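Local structure of phosphonate monoester hydrolase (4UPK) at residues Ser71-Gly83 with Lys360-Leu372. The protein belongs to the sulfatase family of hydrolases, within the alkaline phosphatase clan. Sequence-based numbering, arbitrary orientation.
Sequences SFRRHYSVTNPCG and KMTVYDAAYHTPL
Tyr76 and His369 face each other across an isolated antiparallel beta bridge in the central mixed sheet of the sulfatase fold, where strand 70-76 meets the loop leading into strand 372-375. Two backbone bonds define the bridge: Thr370 N to His75 O (3.0 Å, nearly straight) and Ser77 N to Tyr368 O (2.9 Å). The side chains of the bridged pair form an offset stack, centroids 4.6 Å apart and planes only 11° from parallel. With CG anti to the backbone N (chi1 -160°), the His369 ring extends toward the corner at Arg73 and Arg74; its NE2 donates to Arg73 O at 2.7 Å, nearly in the ring plane although above the carbonyl plane. Stack and bond together restrain the ring's tilt and rotation. Beyond the corner, a further backbone bond, Phe72 N to Leu372 O (3.0 Å), joins the chains. One water bridges them, donating to Phe72 O and Thr370 O and accepting from His75 N; a second donates to Phe72 O and accepts from Leu372 N. Leu372 wedges its CD2 between two rings, against Phe72 CD1 and over one face of His75, 3.7 Å from the imidazole centroid. His75 ND1 is held in turn by Thr389.

At the other end, Asn80 ND2 sits over one face of the Tyr368 ring, offset toward the rim, the amide steeply tilted to the ring (60°), and donates to Ala367 O. At the 3-10 segment 365-367, Asp365 O accepts from both Tyr368 N and His369 N, fixing the backbone from which the Tyr368 and His369 rings spring. Farther out, Pro81, preceded by a cis peptide and occupying the N-cap position of helix 82-91, rests its CG on Met361 SD. The phenol of Tyr368 is tethered within its own loop, OH donating to Thr362 O at 2.7 Å, nearly along the C=O axis.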
loop_
_atom_site.group_PDB
_atom_site.type_symbol
_atom_site.label_atom_id
_atom_site.label_comp_id
_atom_site.label_asym_id
_atom_site.label_seq_id
_atom_site.Cartn_x
_atom_site.Cartn_y
_atom_site.Cartn_z
ATOM N N SER A 71 -42.308 1.135 5.134
ATOM C CA SER A 71 -42.013 2.509 5.543
ATOM C C SER A 71 -41.499 2.524 6.982
ATOM O O SER A 71 -42.084 1.879 7.847
ATOM C CB SER A 71 -43.261 3.384 5.446
ATOM O OG SER A 71 -43.760 3.407 4.120
ATOM N N PHE A 72 -40.409 3.274 7.228
ATOM C CA PHE A 72 -39.755 3.403 8.523
ATOM C C PHE A 72 -40.032 4.809 9.048
ATOM O O PHE A 72 -39.486 5.795 8.532
ATOM C CB PHE A 72 -38.246 3.084 8.395
ATOM C CG PHE A 72 -37.955 1.648 7.997
ATOM C CD1 PHE A 72 -38.033 1.243 6.665
ATOM C CD2 PHE A 72 -37.614 0.701 8.953
ATOM C CE1 PHE A 72 -37.771 -0.081 6.301
ATOM C CE2 PHE A 72 -37.363 -0.631 8.588
ATOM C CZ PHE A 72 -37.439 -1.013 7.263
ATOM N N ARG A 73 -40.918 4.896 10.055
ATOM C CA ARG A 73 -41.393 6.158 10.643
ATOM C C ARG A 73 -40.517 6.860 11.698
ATOM O O ARG A 73 -40.750 8.053 11.976
ATOM C CB ARG A 73 -42.849 6.025 11.132
ATOM C CG ARG A 73 -43.816 5.710 10.002
ATOM C CD ARG A 73 -44.300 6.927 9.205
ATOM N NE ARG A 73 -44.848 6.526 7.902
ATOM C CZ ARG A 73 -46.094 6.102 7.708
ATOM N NH1 ARG A 73 -46.945 6.031 8.723
ATOM N NH2 ARG A 73 -46.491 5.732 6.504
ATOM N N ARG A 74 -39.535 6.137 12.294
ATOM C CA ARG A 74 -38.653 6.706 13.317
ATOM C C ARG A 74 -37.198 6.609 12.845
ATOM O O ARG A 74 -36.325 6.155 13.585
ATOM C CB ARG A 74 -38.887 6.005 14.677
ATOM C CG ARG A 74 -38.856 6.963 15.858
ATOM C CD ARG A 74 -39.465 6.360 17.111
ATOM N NE ARG A 74 -39.633 7.355 18.179
ATOM C CZ ARG A 74 -38.976 7.346 19.341
ATOM N NH1 ARG A 74 -38.099 6.383 19.610
ATOM N NH2 ARG A 74 -39.197 8.294 20.244
ATOM N N HIS A 75 -36.953 7.039 11.590
ATOM C CA HIS A 75 -35.654 6.991 10.929
ATOM C C HIS A 75 -34.917 8.321 11.017
ATOM O O HIS A 75 -35.438 9.363 10.607
ATOM C CB HIS A 75 -35.798 6.527 9.475
ATOM C CG HIS A 75 -34.497 6.205 8.818
ATOM N ND1 HIS A 75 -33.791 5.059 9.141
ATOM C CD2 HIS A 75 -33.799 6.901 7.895
ATOM C CE1 HIS A 75 -32.700 5.084 8.391
ATOM N NE2 HIS A 75 -32.656 6.175 7.633
ATOM N N TYR A 76 -33.683 8.276 11.551
ATOM C CA TYR A 76 -32.885 9.471 11.786
ATOM C C TYR A 76 -31.497 9.382 11.227
ATOM O O TYR A 76 -30.862 8.337 11.305
ATOM C CB TYR A 76 -32.827 9.773 13.307
ATOM C CG TYR A 76 -34.169 10.139 13.900
ATOM C CD1 TYR A 76 -35.080 9.155 14.278
ATOM C CD2 TYR A 76 -34.542 11.469 14.070
ATOM C CE1 TYR A 76 -36.366 9.485 14.716
ATOM C CE2 TYR A 76 -35.810 11.807 14.559
ATOM C CZ TYR A 76 -36.715 10.807 14.883
ATOM O OH TYR A 76 -37.967 11.097 15.378
ATOM N N SER A 77 -31.008 10.507 10.680
ATOM C CA SER A 77 -29.626 10.636 10.221
ATOM C C SER A 77 -28.742 10.592 11.504
ATOM O O SER A 77 -29.141 11.174 12.514
ATOM C CB SER A 77 -29.442 11.965 9.495
ATOM O OG SER A 77 -28.096 12.088 9.074
ATOM N N VAL A 78 -27.599 9.876 11.494
ATOM C CA VAL A 78 -26.720 9.784 12.668
ATOM C C VAL A 78 -25.744 10.951 12.740
ATOM O O VAL A 78 -25.028 11.111 13.733
ATOM C CB VAL A 78 -26.012 8.410 12.852
ATOM C CG1 VAL A 78 -26.998 7.259 12.748
ATOM C CG2 VAL A 78 -24.848 8.232 11.871
ATOM N N THR A 79 -25.696 11.761 11.684
ATOM C CA THR A 79 -24.814 12.922 11.662
ATOM C C THR A 79 -25.222 13.940 10.646
ATOM O O THR A 79 -26.061 13.657 9.808
ATOM C CB THR A 79 -23.310 12.562 11.666
ATOM O OG1 THR A 79 -22.544 13.742 11.911
ATOM C CG2 THR A 79 -22.870 11.891 10.402
ATOM N N ASN A 80 -24.600 15.117 10.717
ATOM C CA ASN A 80 -24.842 16.232 9.824
ATOM C C ASN A 80 -23.579 17.125 9.705
ATOM O O ASN A 80 -22.725 17.124 10.620
ATOM C CB ASN A 80 -26.034 17.047 10.334
ATOM C CG ASN A 80 -27.289 16.816 9.556
ATOM O OD1 ASN A 80 -27.286 16.871 8.334
ATOM N ND2 ASN A 80 -28.399 16.641 10.243
ATOM N N PRO A 81 -23.428 17.871 8.581
ATOM C CA PRO A 81 -24.323 17.968 7.413
ATOM C C PRO A 81 -24.103 16.892 6.348
ATOM O O PRO A 81 -23.785 15.760 6.684
ATOM C CB PRO A 81 -24.150 19.421 6.951
ATOM C CG PRO A 81 -22.829 19.895 7.555
ATOM C CD PRO A 81 -22.276 18.768 8.414
ATOM N N CYS A 82 -24.350 17.237 5.073
ATOM C CA CYS A 82 -24.270 16.379 3.889
ATOM C C CYS A 82 -23.089 15.420 3.850
ATOM O O CYS A 82 -23.321 14.218 3.723
ATOM C CB CYS A 82 -24.371 17.215 2.620
ATOM S SG CYS A 82 -24.075 18.977 2.896
ATOM N N GLY A 83 -21.860 15.955 3.949
ATOM C CA GLY A 83 -20.619 15.186 3.926
ATOM C C GLY A 83 -20.598 14.146 5.034
ATOM O O GLY A 83 -20.701 12.951 4.748
ATOM N N LYS A 360 -29.593 22.449 8.377
ATOM C CA LYS A 360 -29.478 21.281 9.256
ATOM C C LYS A 360 -28.360 21.372 10.322
ATOM O O LYS A 360 -28.115 20.381 10.995
ATOM C CB LYS A 360 -29.415 19.990 8.403
ATOM C CG LYS A 360 -28.265 19.901 7.410
ATOM C CD LYS A 360 -28.477 20.708 6.164
ATOM C CE LYS A 360 -27.383 20.445 5.198
ATOM N NZ LYS A 360 -27.274 21.552 4.222
ATOM N N MET A 361 -27.709 22.556 10.495
ATOM C CA MET A 361 -26.668 22.777 11.523
ATOM C C MET A 361 -27.338 23.176 12.857
ATOM O O MET A 361 -27.245 24.318 13.314
ATOM C CB MET A 361 -25.592 23.795 11.085
ATOM C CG MET A 361 -24.584 23.224 10.082
ATOM S SD MET A 361 -23.499 21.876 10.659
ATOM C CE MET A 361 -22.474 22.772 11.842
ATOM N N THR A 362 -28.067 22.208 13.434
ATOM C CA THR A 362 -28.833 22.328 14.675
ATOM C C THR A 362 -29.007 20.944 15.322
ATOM O O THR A 362 -28.463 19.955 14.821
ATOM C CB THR A 362 -30.154 23.108 14.443
ATOM O OG1 THR A 362 -30.756 23.364 15.702
ATOM C CG2 THR A 362 -31.129 22.372 13.539
ATOM N N VAL A 363 -29.789 20.886 16.423
ATOM C CA VAL A 363 -30.029 19.679 17.229
ATOM C C VAL A 363 -31.495 19.212 17.212
ATOM O O VAL A 363 -31.793 18.171 17.798
ATOM C CB VAL A 363 -29.474 19.835 18.676
ATOM C CG1 VAL A 363 -27.968 20.085 18.663
ATOM C CG2 VAL A 363 -30.206 20.942 19.444
ATOM N N TYR A 364 -32.405 19.982 16.568
ATOM C CA TYR A 364 -33.815 19.597 16.492
ATOM C C TYR A 364 -34.045 18.492 15.472
ATOM O O TYR A 364 -33.334 18.428 14.457
ATOM C CB TYR A 364 -34.755 20.808 16.258
ATOM C CG TYR A 364 -34.768 21.802 17.396
ATOM C CD1 TYR A 364 -35.019 21.390 18.710
ATOM C CD2 TYR A 364 -34.539 23.159 17.166
ATOM C CE1 TYR A 364 -35.041 22.303 19.762
ATOM C CE2 TYR A 364 -34.583 24.084 18.210
ATOM C CZ TYR A 364 -34.836 23.650 19.506
ATOM O OH TYR A 364 -34.849 24.553 20.545
ATOM N N ASP A 365 -35.037 17.623 15.759
ATOM C CA ASP A 365 -35.410 16.449 14.971
ATOM C C ASP A 365 -35.623 16.683 13.480
ATOM O O ASP A 365 -35.201 15.840 12.685
ATOM C CB ASP A 365 -36.603 15.696 15.604
ATOM C CG ASP A 365 -36.279 14.976 16.912
ATOM O OD1 ASP A 365 -35.068 14.832 17.244
ATOM O OD2 ASP A 365 -37.222 14.524 17.584
ATOM N N ALA A 366 -36.242 17.827 13.093
ATOM C CA ALA A 366 -36.504 18.171 11.689
ATOM C C ALA A 366 -35.228 18.156 10.813
ATOM O O ALA A 366 -35.312 17.862 9.626
ATOM C CB ALA A 366 -37.239 19.509 11.588
ATOM N N ALA A 367 -34.049 18.384 11.429
ATOM C CA ALA A 367 -32.749 18.356 10.742
ATOM C C ALA A 367 -32.230 16.916 10.482
ATOM O O ALA A 367 -31.322 16.750 9.666
ATOM C CB ALA A 367 -31.724 19.145 11.548
ATOM N N TYR A 368 -32.807 15.888 11.166
ATOM C CA TYR A 368 -32.360 14.484 11.133
ATOM C C TYR A 368 -33.414 13.497 10.716
ATOM O O TYR A 368 -33.058 12.512 10.082
ATOM C CB TYR A 368 -31.764 14.031 12.501
ATOM C CG TYR A 368 -30.653 14.920 12.999
ATOM C CD1 TYR A 368 -30.930 16.065 13.735
ATOM C CD2 TYR A 368 -29.313 14.599 12.768
ATOM C CE1 TYR A 368 -29.914 16.916 14.165
ATOM C CE2 TYR A 368 -28.285 15.436 13.209
ATOM C CZ TYR A 368 -28.595 16.602 13.898
ATOM O OH TYR A 368 -27.620 17.462 14.343
ATOM N N HIS A 369 -34.682 13.707 11.121
ATOM C CA HIS A 369 -35.812 12.831 10.783
ATOM C C HIS A 369 -35.991 12.765 9.240
ATOM O O HIS A 369 -36.251 13.776 8.574
ATOM C CB HIS A 369 -37.104 13.283 11.494
ATOM C CG HIS A 369 -38.155 12.216 11.580
ATOM N ND1 HIS A 369 -39.428 12.495 12.044
ATOM C CD2 HIS A 369 -38.087 10.900 11.273
ATOM C CE1 HIS A 369 -40.085 11.348 12.012
ATOM N NE2 HIS A 369 -39.319 10.361 11.549
ATOM N N THR A 370 -35.746 11.584 8.679
ATOM C CA THR A 370 -35.768 11.372 7.228
ATOM C C THR A 370 -36.676 10.232 6.797
ATOM O O THR A 370 -36.820 9.257 7.533
ATOM C CB THR A 370 -34.346 11.215 6.678
ATOM O OG1 THR A 370 -33.590 10.354 7.532
ATOM C CG2 THR A 370 -33.639 12.518 6.574
ATOM N N PRO A 371 -37.305 10.339 5.600
ATOM C CA PRO A 371 -38.141 9.232 5.136
ATOM C C PRO A 371 -37.283 8.034 4.716
ATOM O O PRO A 371 -36.127 8.200 4.332
ATOM C CB PRO A 371 -38.901 9.834 3.950
ATOM C CG PRO A 371 -37.983 10.902 3.411
ATOM C CD PRO A 371 -37.251 11.442 4.611
ATOM N N LEU A 372 -37.848 6.820 4.831
ATOM C CA LEU A 372 -37.206 5.577 4.457
ATOM C C LEU A 372 -38.235 4.563 3.965
ATOM O O LEU A 372 -39.146 4.186 4.706
ATOM C CB LEU A 372 -36.297 4.974 5.572
ATOM C CG LEU A 372 -35.637 3.612 5.243
ATOM C CD1 LEU A 372 -34.689 3.698 4.055
ATOM C CD2 LEU A 372 -34.903 3.066 6.414
HETATM O O HOH W 1 -38.580 8.500 9.328
HETATM O O HOH W 2 -40.498 6.731 6.233
#